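PDB 6YGA: N-alpha-acetyltransferase 35, NatC auxiliary subunit from Saccharomyces cerevisiae, which serves as the auxiliary subunit of the NatC N-terminal acetyltransferase, which acetylates the N-terminal Met of L-A virus Gag protein. Local coordinates for residues K369-Q374 with K535-Y540. Residues are numbered along the deposited sequence; the frame is centred on the assembly and turned at random.
Sequences KEFSAQ and KQFLNY
Helix-to-helix packing in the TPR-like alpha-helical part of the chain brings Phe-371 against Phe-537 and Leu-538. Phe-371 lies in the last turn of helix 360-372, and its partners lie midway along the long helix 511-564. The backbones come closest at Phe-371 and Leu-538, whose CA atoms are 7.6 Å apart. No hydrogen bond joins the two segments; the contact is largely buried and its side-chain part is apolar. CG of Phe-371 is anti to the backbone N (chi1 179°), which carries the ring out beside the second helix. CD1 of Phe-371 is 4.2 Å from CE2 of Phe-537. That CE2 carbon reaches the edge of the Phe-371 ring, near its plane, and the two side chains cross at about a right angle. Leu-538 comes in with its CD2 methyl; CG anti to the carbonyl carbon (chi1 -65°) lets this branch reach the Phe-371 ring. Phe-441 meets the Phe-371 ring with planes at about 30°, and Phe-482 of helix 465-506 also touches it, so several helices enclose this aromatic group. Glu-370 O accepts a hydrogen bond from Thr-534 OG1, and the Glu-370 carboxylate is bonded through OE2 to Ala-319 N. Ala-373, the first residue past the helix, has positive phi, and Ala-373 N still bonds Lys-369 O at 2.6 Å. Across the contact, Glu-370 O also lies 3.9 Å from CD2 of Phe-537, while CD2 of Leu-538 sits 3.9 Å from CE1 of Phe-371.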
ATOM      1  N   LYS B 369     -24.105  19.231  13.156  1.00 40.69           N
ATOM      2  CA  LYS B 369     -24.859  19.608  14.347  1.00 42.64           C
ATOM      3  C   LYS B 369     -24.021  19.462  15.610  1.00 43.31           C
ATOM      4  O   LYS B 369     -24.051  20.334  16.484  1.00 46.11           O
ATOM      5  CB  LYS B 369     -26.130  18.767  14.446  1.00 44.47           C
ATOM      6  CG  LYS B 369     -26.848  18.861  15.779  1.00 47.64           C
ATOM      7  CD  LYS B 369     -28.286  18.392  15.641  1.00 53.46           C
ATOM      8  CE  LYS B 369     -28.803  17.779  16.930  1.00 60.09           C
ATOM      9  NZ  LYS B 369     -28.153  16.470  17.221  1.00 62.92           N
ATOM     10  N   GLU B 370     -23.268  18.369  15.733  1.00 41.80           N
ATOM     11  CA  GLU B 370     -22.485  18.174  16.948  1.00 43.29           C
ATOM     12  C   GLU B 370     -21.303  19.132  17.015  1.00 40.95           C
ATOM     13  O   GLU B 370     -20.831  19.451  18.111  1.00 38.69           O
ATOM     14  CB  GLU B 370     -22.025  16.716  17.055  1.00 45.66           C
ATOM     15  CG  GLU B 370     -23.182  15.727  17.197  1.00 53.31           C
ATOM     16  CD  GLU B 370     -22.736  14.269  17.211  1.00 59.05           C
ATOM     17  OE1 GLU B 370     -21.614  13.988  17.674  1.00 59.78           O
ATOM     18  OE2 GLU B 370     -23.509  13.399  16.751  1.00 61.59           O
ATOM     19  N   PHE B 371     -20.818  19.607  15.867  1.00 41.44           N
ATOM     20  CA  PHE B 371     -19.712  20.557  15.841  1.00 42.43           C
ATOM     21  C   PHE B 371     -20.169  22.002  15.997  1.00 43.78           C
ATOM     22  O   PHE B 371     -19.441  22.815  16.579  1.00 43.34           O
ATOM     23  CB  PHE B 371     -18.919  20.405  14.540  1.00 43.06           C
ATOM     24  CG  PHE B 371     -17.773  21.370  14.414  1.00 44.05           C
ATOM     25  CD1 PHE B 371     -16.549  21.092  15.002  1.00 42.05           C
ATOM     26  CD2 PHE B 371     -17.918  22.554  13.704  1.00 42.55           C
ATOM     27  CE1 PHE B 371     -15.486  21.979  14.887  1.00 42.81           C
ATOM     28  CE2 PHE B 371     -16.864  23.448  13.586  1.00 41.75           C
ATOM     29  CZ  PHE B 371     -15.644  23.161  14.178  1.00 43.79           C
ATOM     30  N   SER B 372     -21.357  22.343  15.495  1.00 45.70           N
ATOM     31  CA  SER B 372     -21.833  23.717  15.529  1.00 48.89           C
ATOM     32  C   SER B 372     -23.002  23.946  16.474  1.00 52.39           C
ATOM     33  O   SER B 372     -23.290  25.104  16.793  1.00 49.20           O
ATOM     34  CB  SER B 372     -22.248  24.175  14.125  1.00 46.75           C
ATOM     35  OG  SER B 372     -23.444  23.535  13.723  1.00 44.85           O
ATOM     36  N   ALA B 373     -23.679  22.884  16.918  1.00 57.40           N
ATOM     37  CA  ALA B 373     -24.810  22.989  17.843  1.00 63.51           C
ATOM     38  C   ALA B 373     -25.938  23.834  17.255  1.00 72.67           C
ATOM     39  O   ALA B 373     -26.576  24.621  17.956  1.00 75.00           O
ATOM     40  CB  ALA B 373     -24.370  23.540  19.202  1.00 61.43           C
ATOM     41  N   GLN B 374     -26.199  23.665  15.960  1.00 80.36           N
ATOM     42  CA  GLN B 374     -27.233  24.431  15.278  1.00 88.29           C
ATOM     43  C   GLN B 374     -28.067  23.522  14.390  1.00 91.07           C
ATOM     44  O   GLN B 374     -27.523  22.758  13.585  1.00 89.31           O
ATOM     45  CB  GLN B 374     -26.626  25.568  14.453  1.00 90.51           C
ATOM     46  CG  GLN B 374     -26.516  26.874  15.222  1.00 92.72           C
ATOM     47  CD  GLN B 374     -25.733  27.932  14.476  1.00 92.91           C
ATOM     48  OE1 GLN B 374     -24.976  27.628  13.555  1.00 92.52           O
ATOM     49  NE2 GLN B 374     -25.910  29.187  14.874  1.00 94.69           N
ATOM     50  N   LYS B 535     -19.920  22.641  23.423  1.00 44.48           N
ATOM     51  CA  LYS B 535     -18.909  23.415  24.136  1.00 44.53           C
ATOM     52  C   LYS B 535     -17.832  22.510  24.721  1.00 43.69           C
ATOM     53  O   LYS B 535     -16.636  22.799  24.609  1.00 42.72           O
ATOM     54  CB  LYS B 535     -19.567  24.248  25.235  1.00 46.00           C
ATOM     55  CG  LYS B 535     -18.582  24.970  26.136  1.00 49.02           C
ATOM     56  CD  LYS B 535     -19.284  25.603  27.324  1.00 54.65           C
ATOM     57  CE  LYS B 535     -18.278  26.257  28.253  1.00 58.97           C
ATOM     58  NZ  LYS B 535     -18.928  26.926  29.411  1.00 63.60           N
ATOM     59  N   GLN B 536     -18.238  21.398  25.338  1.00 43.03           N
ATOM     60  CA  GLN B 536     -17.268  20.478  25.920  1.00 43.15           C
ATOM     61  C   GLN B 536     -16.514  19.700  24.850  1.00 41.88           C
ATOM     62  O   GLN B 536     -15.358  19.320  25.065  1.00 41.41           O
ATOM     63  CB  GLN B 536     -17.975  19.538  26.890  1.00 45.79           C
ATOM     64  CG  GLN B 536     -18.597  20.286  28.052  1.00 51.26           C
ATOM     65  CD  GLN B 536     -19.791  19.575  28.638  1.00 57.42           C
ATOM     66  OE1 GLN B 536     -19.809  18.349  28.750  1.00 60.19           O
ATOM     67  NE2 GLN B 536     -20.808  20.343  29.012  1.00 58.77           N
ATOM     68  N   PHE B 537     -17.142  19.459  23.695  1.00 42.54           N
ATOM     69  CA  PHE B 537     -16.426  18.854  22.576  1.00 42.19           C
ATOM     70  C   PHE B 537     -15.340  19.789  22.055  1.00 42.66           C
ATOM     71  O   PHE B 537     -14.192  19.374  21.864  1.00 43.12           O
ATOM     72  CB  PHE B 537     -17.411  18.479  21.466  1.00 41.88           C
ATOM     73  CG  PHE B 537     -16.754  17.988  20.201  1.00 40.29           C
ATOM     74  CD1 PHE B 537     -15.723  17.062  20.245  1.00 40.89           C
ATOM     75  CD2 PHE B 537     -17.187  18.439  18.966  1.00 40.75           C
ATOM     76  CE1 PHE B 537     -15.126  16.612  19.076  1.00 38.48           C
ATOM     77  CE2 PHE B 537     -16.597  17.991  17.798  1.00 39.85           C
ATOM     78  CZ  PHE B 537     -15.566  17.074  17.855  1.00 38.39           C
ATOM     79  N   LEU B 538     -15.683  21.060  21.824  1.00 40.80           N
ATOM     80  CA  LEU B 538     -14.678  22.025  21.384  1.00 41.97           C
ATOM     81  C   LEU B 538     -13.586  22.202  22.429  1.00 43.40           C
ATOM     82  O   LEU B 538     -12.442  22.526  22.087  1.00 43.64           O
ATOM     83  CB  LEU B 538     -15.333  23.371  21.071  1.00 41.23           C
ATOM     84  CG  LEU B 538     -16.305  23.378  19.891  1.00 41.61           C
ATOM     85  CD1 LEU B 538     -17.001  24.722  19.766  1.00 43.51           C
ATOM     86  CD2 LEU B 538     -15.574  23.028  18.605  1.00 41.65           C
ATOM     87  N   ASN B 539     -13.917  21.995  23.703  1.00 45.06           N
ATOM     88  CA  ASN B 539     -12.899  22.046  24.744  1.00 48.44           C
ATOM     89  C   ASN B 539     -11.853  20.958  24.538  1.00 46.02           C
ATOM     90  O   ASN B 539     -10.656  21.188  24.746  1.00 46.05           O
ATOM     91  CB  ASN B 539     -13.554  21.913  26.115  1.00 54.16           C
ATOM     92  CG  ASN B 539     -13.028  22.918  27.102  1.00 61.96           C
ATOM     93  OD1 ASN B 539     -13.509  24.051  27.165  1.00 65.40           O
ATOM     94  ND2 ASN B 539     -12.030  22.517  27.880  1.00 64.82           N
ATOM     95  N   TYR B 540     -12.287  19.765  24.124  1.00 43.46           N
ATOM     96  CA  TYR B 540     -11.344  18.684  23.857  1.00 44.06           C
ATOM     97  C   TYR B 540     -10.512  18.968  22.611  1.00 42.06           C
ATOM     98  O   TYR B 540      -9.298  18.727  22.604  1.00 41.40           O
ATOM     99  CB  TYR B 540     -12.093  17.359  23.714  1.00 44.18           C
ATOM    100  CG  TYR B 540     -11.312  16.293  22.979  1.00 44.65           C
ATOM    101  CD1 TYR B 540     -10.183  15.719  23.545  1.00 43.43           C
ATOM    102  CD2 TYR B 540     -11.709  15.858  21.719  1.00 45.60           C
ATOM    103  CE1 TYR B 540      -9.463  14.744  22.876  1.00 46.33           C
ATOM    104  CE2 TYR B 540     -10.997  14.879  21.042  1.00 45.25           C
ATOM    105  CZ  TYR B 540      -9.874  14.325  21.627  1.00 46.45           C
ATOM    106  OH  TYR B 540      -9.153  13.353  20.968  1.00 46.35           O
TER